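Local coordinates for protein CalS11 (Micromonospora echinospora, PDB 3TOS) that probably transfers a methyl group from S-adenosylmethionine to an oxygen during calicheamicin biosynthesis, and binds the by-product S-adenosylhomocysteine in a Rossmann-like methyltransferase domain, at residues E19-L30 with P45-M53. Sequence-based numbering, arbitrary orientation. Where two conformers were deposited one is given.
Sequences ETETTQRLTKLL and PLFLRRHQM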
ATOM      1  N   GLU B  19       5.192 -38.186  18.542  1.00 10.12           N
ATOM      2  CA  GLU B  19       3.891 -37.473  18.775  1.00 10.85           C
ATOM      3  C   GLU B  19       3.058 -38.262  19.774  1.00 11.38           C
ATOM      4  O   GLU B  19       2.406 -37.724  20.675  1.00 11.64           O
ATOM      5  CB  GLU B  19       3.191 -37.299  17.425  1.00 11.43           C
ATOM      6  CG  GLU B  19       1.674 -36.941  17.495  1.00 13.11           C
ATOM      7  CD  GLU B  19       1.336 -35.518  17.943  1.00 16.15           C
ATOM      8  OE1 GLU B  19       2.268 -34.696  18.106  1.00 16.44           O
ATOM      9  OE2 GLU B  19       0.113 -35.240  18.105  1.00 17.44           O
ATOM     10  N   THR B  20       3.099 -39.585  19.641  1.00 12.20           N
ATOM     11  CA  THR B  20       2.359 -40.446  20.555  1.00 11.73           C
ATOM     12  C   THR B  20       2.919 -40.264  21.973  1.00 11.58           C
ATOM     13  O   THR B  20       2.174 -40.163  22.949  1.00 12.65           O
ATOM     14  CB  THR B  20       2.493 -41.918  20.108  1.00 12.18           C
ATOM     15  OG1 THR B  20       1.782 -42.114  18.870  1.00 14.73           O
ATOM     16  CG2 THR B  20       1.874 -42.866  21.156  1.00 12.84           C
ATOM     17  N   GLU B  21       4.254 -40.242  22.097  1.00 12.32           N
ATOM     18  CA  GLU B  21       4.918 -40.036  23.416  1.00 13.00           C
ATOM     19  C   GLU B  21       4.582 -38.726  24.054  1.00 11.34           C
ATOM     20  O   GLU B  21       4.218 -38.673  25.256  1.00 11.65           O
ATOM     21  CB  GLU B  21       6.437 -40.132  23.218  1.00 14.69           C
ATOM     22  CG  GLU B  21       7.280 -40.056  24.488  1.00 16.19           C
ATOM     23  CD  GLU B  21       7.025 -41.271  25.470  1.00 20.36           C
ATOM     24  OE1 GLU B  21       6.502 -42.354  25.051  1.00 23.49           O
ATOM     25  OE2 GLU B  21       7.372 -41.158  26.663  1.00 20.94           O
ATOM     26  N   THR B  22       4.580 -37.651  23.246  1.00 10.54           N
ATOM     27  CA  THR B  22       4.205 -36.336  23.793  1.00 10.67           C
ATOM     28  C   THR B  22       2.763 -36.383  24.347  1.00 10.82           C
ATOM     29  O   THR B  22       2.507 -35.937  25.448  1.00 10.85           O
ATOM     30  CB  THR B  22       4.327 -35.223  22.734  1.00 10.57           C
ATOM     31  OG1 THR B  22       5.703 -34.950  22.505  1.00 10.38           O
ATOM     32  CG2 THR B  22       3.635 -33.919  23.196  1.00 10.27           C
ATOM     33  N   THR B  23       1.852 -36.936  23.546  1.00 10.88           N
ATOM     34  CA  THR B  23       0.454 -36.990  23.898  1.00 11.20           C
ATOM     35  C   THR B  23       0.249 -37.778  25.181  1.00 10.87           C
ATOM     36  O   THR B  23      -0.437 -37.330  26.109  1.00 11.29           O
ATOM     37  CB  THR B  23      -0.352 -37.616  22.775  1.00 11.05           C
ATOM     38  OG1 THR B  23      -0.122 -36.887  21.563  1.00 11.66           O
ATOM     39  CG2 THR B  23      -1.846 -37.534  23.069  1.00 12.26           C
ATOM     40  N   GLN B  24       0.873 -38.958  25.255  1.00 11.13           N
ATOM     41  CA  GLN B  24       0.708 -39.809  26.435  1.00 12.16           C
ATOM     42  C   GLN B  24       1.356 -39.176  27.661  1.00 11.20           C
ATOM     43  O   GLN B  24       0.808 -39.279  28.763  1.00 11.00           O
ATOM     44  CB  GLN B  24       1.293 -41.205  26.167  1.00 13.55           C
ATOM     45  CG  GLN B  24       0.403 -41.991  25.199  1.00 15.48           C
ATOM     46  CD  GLN B  24       1.023 -43.257  24.753  1.00 19.73           C
ATOM     47  OE1 GLN B  24       2.213 -43.508  25.010  1.00 21.60           O
ATOM     48  NE2 GLN B  24       0.225 -44.098  24.097  1.00 21.07           N
ATOM     49  N   ARG B  25       2.527 -38.571  27.489  1.00 11.44           N
ATOM     50  CA  ARG B  25       3.185 -37.878  28.611  1.00 10.31           C
ATOM     51  C   ARG B  25       2.328 -36.744  29.151  1.00 10.56           C
ATOM     52  O   ARG B  25       2.198 -36.621  30.350  1.00  9.81           O
ATOM     53  CB  ARG B  25       4.542 -37.309  28.220  1.00 10.75           C
ATOM     54  CG  ARG B  25       5.625 -38.426  28.086  1.00 10.34           C
ATOM     55  CD  ARG B  25       6.925 -37.724  27.863  1.00 12.36           C
ATOM     56  NE  ARG B  25       8.010 -38.600  27.544  1.00 15.32           N
ATOM     57  CZ  ARG B  25       9.280 -38.216  27.355  1.00 17.48           C
ATOM     58  NH1 ARG B  25       9.654 -36.949  27.627  1.00 18.52           N
ATOM     59  NH2 ARG B  25      10.183 -39.114  26.890  1.00 20.16           N
ATOM     60  N   LEU B  26       1.822 -35.875  28.282  1.00  9.58           N
ATOM     61  CA  LEU B  26       1.004 -34.755  28.729  1.00  9.58           C
ATOM     62  C   LEU B  26      -0.275 -35.226  29.361  1.00  9.27           C
ATOM     63  O   LEU B  26      -0.738 -34.568  30.280  1.00 10.98           O
ATOM     64  CB  LEU B  26       0.715 -33.787  27.589  1.00  9.66           C
ATOM     65  CG  LEU B  26       1.944 -33.023  27.086  1.00  9.79           C
ATOM     66  CD1 LEU B  26       1.577 -32.218  25.854  1.00 10.40           C
ATOM     67  CD2 LEU B  26       2.624 -32.127  28.134  1.00  9.89           C
ATOM     68  N   THR B  27      -0.882 -36.317  28.873  1.00  8.98           N
ATOM     69  CA  THR B  27      -2.064 -36.854  29.527  1.00 11.01           C
ATOM     70  C   THR B  27      -1.759 -37.229  30.987  1.00 10.69           C
ATOM     71  O   THR B  27      -2.539 -36.890  31.915  1.00 11.09           O
ATOM     72  CB  THR B  27      -2.566 -38.110  28.766  1.00 11.28           C
ATOM     73  OG1 THR B  27      -2.975 -37.712  27.433  1.00 11.31           O
ATOM     74  CG2 THR B  27      -3.753 -38.770  29.502  1.00 12.04           C
ATOM     75  N   LYS B  28      -0.661 -37.948  31.190  0.64 10.65           N
ATOM     76  CA  LYS B  28      -0.286 -38.347  32.556  0.64 10.57           C
ATOM     77  C   LYS B  28       0.003 -37.096  33.391  0.64 11.22           C
ATOM     78  O   LYS B  28      -0.444 -37.003  34.558  0.64 10.10           O
ATOM     79  CB  LYS B  28       0.938 -39.285  32.519  0.64 13.48           C
ATOM     80  CG  LYS B  28       1.148 -39.953  33.894  0.64 16.71           C
ATOM     81  CD  LYS B  28       2.208 -41.066  33.963  0.64 20.07           C
ATOM     82  CE  LYS B  28       2.380 -41.669  35.411  0.64 22.64           C
ATOM     83  NZ  LYS B  28       3.601 -42.559  35.533  0.64 23.99           N
ATOM     84  N   LEU B  29       0.743 -36.144  32.813  1.00 11.48           N
ATOM     85  CA  LEU B  29       1.104 -34.919  33.569  1.00 11.31           C
ATOM     86  C   LEU B  29      -0.145 -34.102  33.957  1.00 10.86           C
ATOM     87  O   LEU B  29      -0.201 -33.469  35.012  1.00 11.54           O
ATOM     88  CB  LEU B  29       2.099 -34.065  32.799  1.00 10.62           C
ATOM     89  CG  LEU B  29       3.466 -34.801  32.739  1.00 10.67           C
ATOM     90  CD1 LEU B  29       4.387 -34.310  31.592  1.00 10.13           C
ATOM     91  CD2 LEU B  29       4.208 -34.824  34.131  1.00 11.55           C
ATOM     92  N   LEU B  30      -1.169 -34.118  33.117  1.00 11.22           N
ATOM     93  CA  LEU B  30      -2.425 -33.435  33.446  1.00 10.74           C
ATOM     94  C   LEU B  30      -3.194 -34.159  34.543  1.00 11.48           C
ATOM     95  O   LEU B  30      -3.744 -33.520  35.475  1.00 13.83           O
ATOM     96  CB  LEU B  30      -3.289 -33.355  32.156  1.00 10.11           C
ATOM     97  CG  LEU B  30      -4.752 -32.961  32.358  1.00 12.00           C
ATOM     98  CD1 LEU B  30      -4.867 -31.486  32.920  1.00 13.59           C
ATOM     99  CD2 LEU B  30      -5.454 -33.001  31.001  1.00 14.98           C
ATOM    100  N   PRO B  45      -2.491 -24.339  28.748  1.00  9.87           N
ATOM    101  CA  PRO B  45      -1.482 -24.441  27.685  1.00  9.69           C
ATOM    102  C   PRO B  45      -0.290 -25.330  28.051  1.00  7.99           C
ATOM    103  O   PRO B  45       0.453 -25.766  27.169  1.00 10.03           O
ATOM    104  CB  PRO B  45      -1.042 -22.995  27.468  1.00  9.41           C
ATOM    105  CG  PRO B  45      -2.295 -22.206  27.851  1.00 10.69           C
ATOM    106  CD  PRO B  45      -2.849 -22.928  29.040  1.00 10.40           C
ATOM    107  N   LEU B  46      -0.032 -25.577  29.353  1.00  9.58           N
ATOM    108  CA  LEU B  46       0.990 -26.606  29.698  1.00  9.87           C
ATOM    109  C   LEU B  46       0.731 -27.922  28.960  1.00  8.68           C
ATOM    110  O   LEU B  46       1.693 -28.617  28.638  1.00 10.15           O
ATOM    111  CB  LEU B  46       0.951 -26.910  31.180  1.00  9.92           C
ATOM    112  CG  LEU B  46       1.470 -25.731  32.081  1.00  9.49           C
ATOM    113  CD1 LEU B  46       1.261 -26.087  33.571  1.00 11.23           C
ATOM    114  CD2 LEU B  46       2.953 -25.484  31.734  1.00 10.71           C
ATOM    115  N   PHE B  47      -0.541 -28.271  28.692  1.00  8.09           N
ATOM    116  CA  PHE B  47      -0.871 -29.581  28.159  1.00  8.14           C
ATOM    117  C   PHE B  47      -1.317 -29.579  26.696  1.00  8.69           C
ATOM    118  O   PHE B  47      -1.720 -30.605  26.151  1.00  9.33           O
ATOM    119  CB  PHE B  47      -1.948 -30.205  29.049  1.00  8.24           C
ATOM    120  CG  PHE B  47      -1.630 -30.097  30.495  1.00  6.94           C
ATOM    121  CD1 PHE B  47      -0.605 -30.901  31.036  1.00  8.33           C
ATOM    122  CD2 PHE B  47      -2.276 -29.148  31.307  1.00  9.07           C
ATOM    123  CE1 PHE B  47      -0.214 -30.753  32.353  1.00  8.13           C
ATOM    124  CE2 PHE B  47      -1.919 -29.029  32.689  1.00  9.60           C
ATOM    125  CZ  PHE B  47      -0.849 -29.819  33.197  1.00  9.30           C
ATOM    126  N   LEU B  48      -1.229 -28.409  26.084  1.00  9.05           N
ATOM    127  CA  LEU B  48      -1.743 -28.151  24.736  1.00  7.94           C
ATOM    128  C   LEU B  48      -0.553 -28.222  23.755  1.00  7.24           C
ATOM    129  O   LEU B  48       0.205 -27.249  23.622  1.00  9.30           O
ATOM    130  CB  LEU B  48      -2.452 -26.762  24.705  1.00  8.05           C
ATOM    131  CG  LEU B  48      -3.064 -26.351  23.322  1.00  9.30           C
ATOM    132  CD1 LEU B  48      -4.272 -27.162  23.020  1.00 10.57           C
ATOM    133  CD2 LEU B  48      -3.378 -24.809  23.384  1.00  9.30           C
ATOM    134  N   ARG B  49      -0.378 -29.376  23.092  1.00  6.90           N
ATOM    135  CA  ARG B  49       0.817 -29.616  22.281  1.00  9.21           C
ATOM    136  C   ARG B  49       0.666 -28.935  20.920  1.00  9.78           C
ATOM    137  O   ARG B  49      -0.451 -28.564  20.520  1.00  9.59           O
ATOM    138  CB  ARG B  49       1.023 -31.133  22.089  1.00  8.74           C
ATOM    139  CG  ARG B  49      -0.042 -31.798  21.272  1.00  8.33           C
ATOM    140  CD  ARG B  49       0.162 -33.294  21.294  1.00  8.81           C
ATOM    141  NE  ARG B  49      -0.776 -33.998  20.429  1.00  9.80           N
ATOM    142  CZ  ARG B  49      -2.045 -34.280  20.728  1.00 11.20           C
ATOM    143  NH1 ARG B  49      -2.607 -33.848  21.877  1.00 11.30           N
ATOM    144  NH2 ARG B  49      -2.762 -34.971  19.821  1.00 11.82           N
ATOM    145  N   ARG B  50       1.780 -28.833  20.213  1.00  9.22           N
ATOM    146  CA  ARG B  50       1.865 -28.143  18.920  1.00  7.59           C
ATOM    147  C   ARG B  50       0.681 -28.505  18.034  1.00  8.73           C
ATOM    148  O   ARG B  50       0.042 -27.624  17.482  1.00  9.59           O
ATOM    149  CB  ARG B  50       3.153 -28.600  18.183  1.00  7.78           C
ATOM    150  CG  ARG B  50       3.331 -27.904  16.810  1.00  9.81           C
ATOM    151  CD  ARG B  50       4.345 -28.635  15.901  1.00 10.16           C
ATOM    152  NE  ARG B  50       4.083 -30.077  15.764  1.00 10.84           N
ATOM    153  CZ  ARG B  50       3.172 -30.596  14.938  1.00 11.90           C
ATOM    154  NH1 ARG B  50       2.446 -29.791  14.143  1.00 12.25           N
ATOM    155  NH2 ARG B  50       3.004 -31.922  14.903  1.00 12.69           N
ATOM    156  N   HIS B  51       0.412 -29.797  17.829  1.00  9.39           N
ATOM    157  CA  HIS B  51      -0.601 -30.201  16.860  1.00 10.04           C
ATOM    158  C   HIS B  51      -1.980 -29.596  17.227  1.00  8.98           C
ATOM    159  O   HIS B  51      -2.743 -29.121  16.342  1.00  9.96           O
ATOM    160  CB  HIS B  51      -0.741 -31.740  16.816  1.00 11.19           C
ATOM    161  CG  HIS B  51      -1.815 -32.194  15.885  1.00 13.75           C
ATOM    162  ND1 HIS B  51      -1.655 -32.143  14.512  1.00 16.37           N
ATOM    163  CD2 HIS B  51      -3.083 -32.634  16.113  1.00 15.33           C
ATOM    164  CE1 HIS B  51      -2.751 -32.594  13.935  1.00 16.62           C
ATOM    165  NE2 HIS B  51      -3.643 -32.872  14.880  1.00 17.67           N
ATOM    166  N   GLN B  52      -2.311 -29.616  18.533  1.00  9.07           N
ATOM    167  CA  GLN B  52      -3.602 -29.047  18.994  1.00  7.71           C
ATOM    168  C   GLN B  52      -3.585 -27.526  19.027  1.00  7.86           C
ATOM    169  O   GLN B  52      -4.589 -26.876  18.725  1.00  9.73           O
ATOM    170  CB  GLN B  52      -4.014 -29.655  20.375  1.00  8.76           C
ATOM    171  CG  GLN B  52      -4.275 -31.192  20.296  1.00  9.77           C
ATOM    172  CD  GLN B  52      -5.458 -31.546  19.403  1.00 11.36           C
ATOM    173  OE1 GLN B  52      -6.240 -30.677  18.995  1.00 11.49           O
ATOM    174  NE2 GLN B  52      -5.574 -32.791  19.062  1.00 11.61           N
HETATM  175  N   MSE B  53      -2.475 -26.936  19.420  1.00  7.90           N
HETATM  176  CA  MSE B  53      -2.309 -25.482  19.339  1.00  8.44           C
HETATM  177  C   MSE B  53      -2.559 -24.990  17.907  1.00  8.90           C
HETATM  178  O   MSE B  53      -3.182 -23.964  17.678  1.00  8.20           O
HETATM  179  CB  MSE B  53      -0.905 -25.052  19.830  1.00  8.58           C
HETATM  180  CG  MSE B  53      -0.579 -23.531  19.571  1.00  7.99           C
HETATM  181 SE   MSE B  53      -1.695 -22.373  20.638  0.71 11.72          SE
HETATM  182  CE  MSE B  53      -0.607 -22.410  22.231  1.00 11.57           C
TER
HETATM  183  O   HOH W   1       2.108 -32.007  18.604  1.00  9.57           O
HETATM  184  O   HOH W   2       4.358 -33.968  16.697  1.00 18.07           O
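Arg49, the N-cap residue of helix 50-65, reaches across to helix 17-31, its aliphatic part passing Leu26 and Thr22 and its charged end reaching Thr23 and Glu19. CB lies 4.0 Å from both Leu26 CD1 and Thr22 CG2, an apolar start suited to the methylenes of an arginine. With chi1 at 66° and the chain extended from CG to NE, the side chain spans the gap, CD passing Thr23 OG1 at 3.6 Å, and brings NE to the carboxylate. NE donates to Glu19 OE2 over 2.8 Å, nearly straight at 166°; the oxygen lies in the guanidinium plane but is itself met from above the carboxylate plane. NH2 adds a weak bond to Glu19 OE2 and a hydrogen bond to Asn42 OD1 of the second subunit. The short hydroxyl of Thr23 turns back to donate to Glu19 O yet still lies over one guanidinium face, and Gln52 CG covers the opposite face. With an alanine here, Glu19 is likely to lose its direct salt-bridge partner, and a gap would open beside Thr22 and Thr23.

Glu19 is long enough to serve Arg49 with one oxygen and two waters with OE1, one bound to His51 N, the other to Arg50 NH2. At the far end Phe47 offers two apolar faces, one to Leu46 CB, the other to Leu30 CB in a CH-pi contact. Apolar packing there and a salt bridge here thus join helix 17-31 to the segment leading into helix 50-65, whose His51 lies near the bound glutamate; the neighbouring arginines are likely to keep Glu19 ionised.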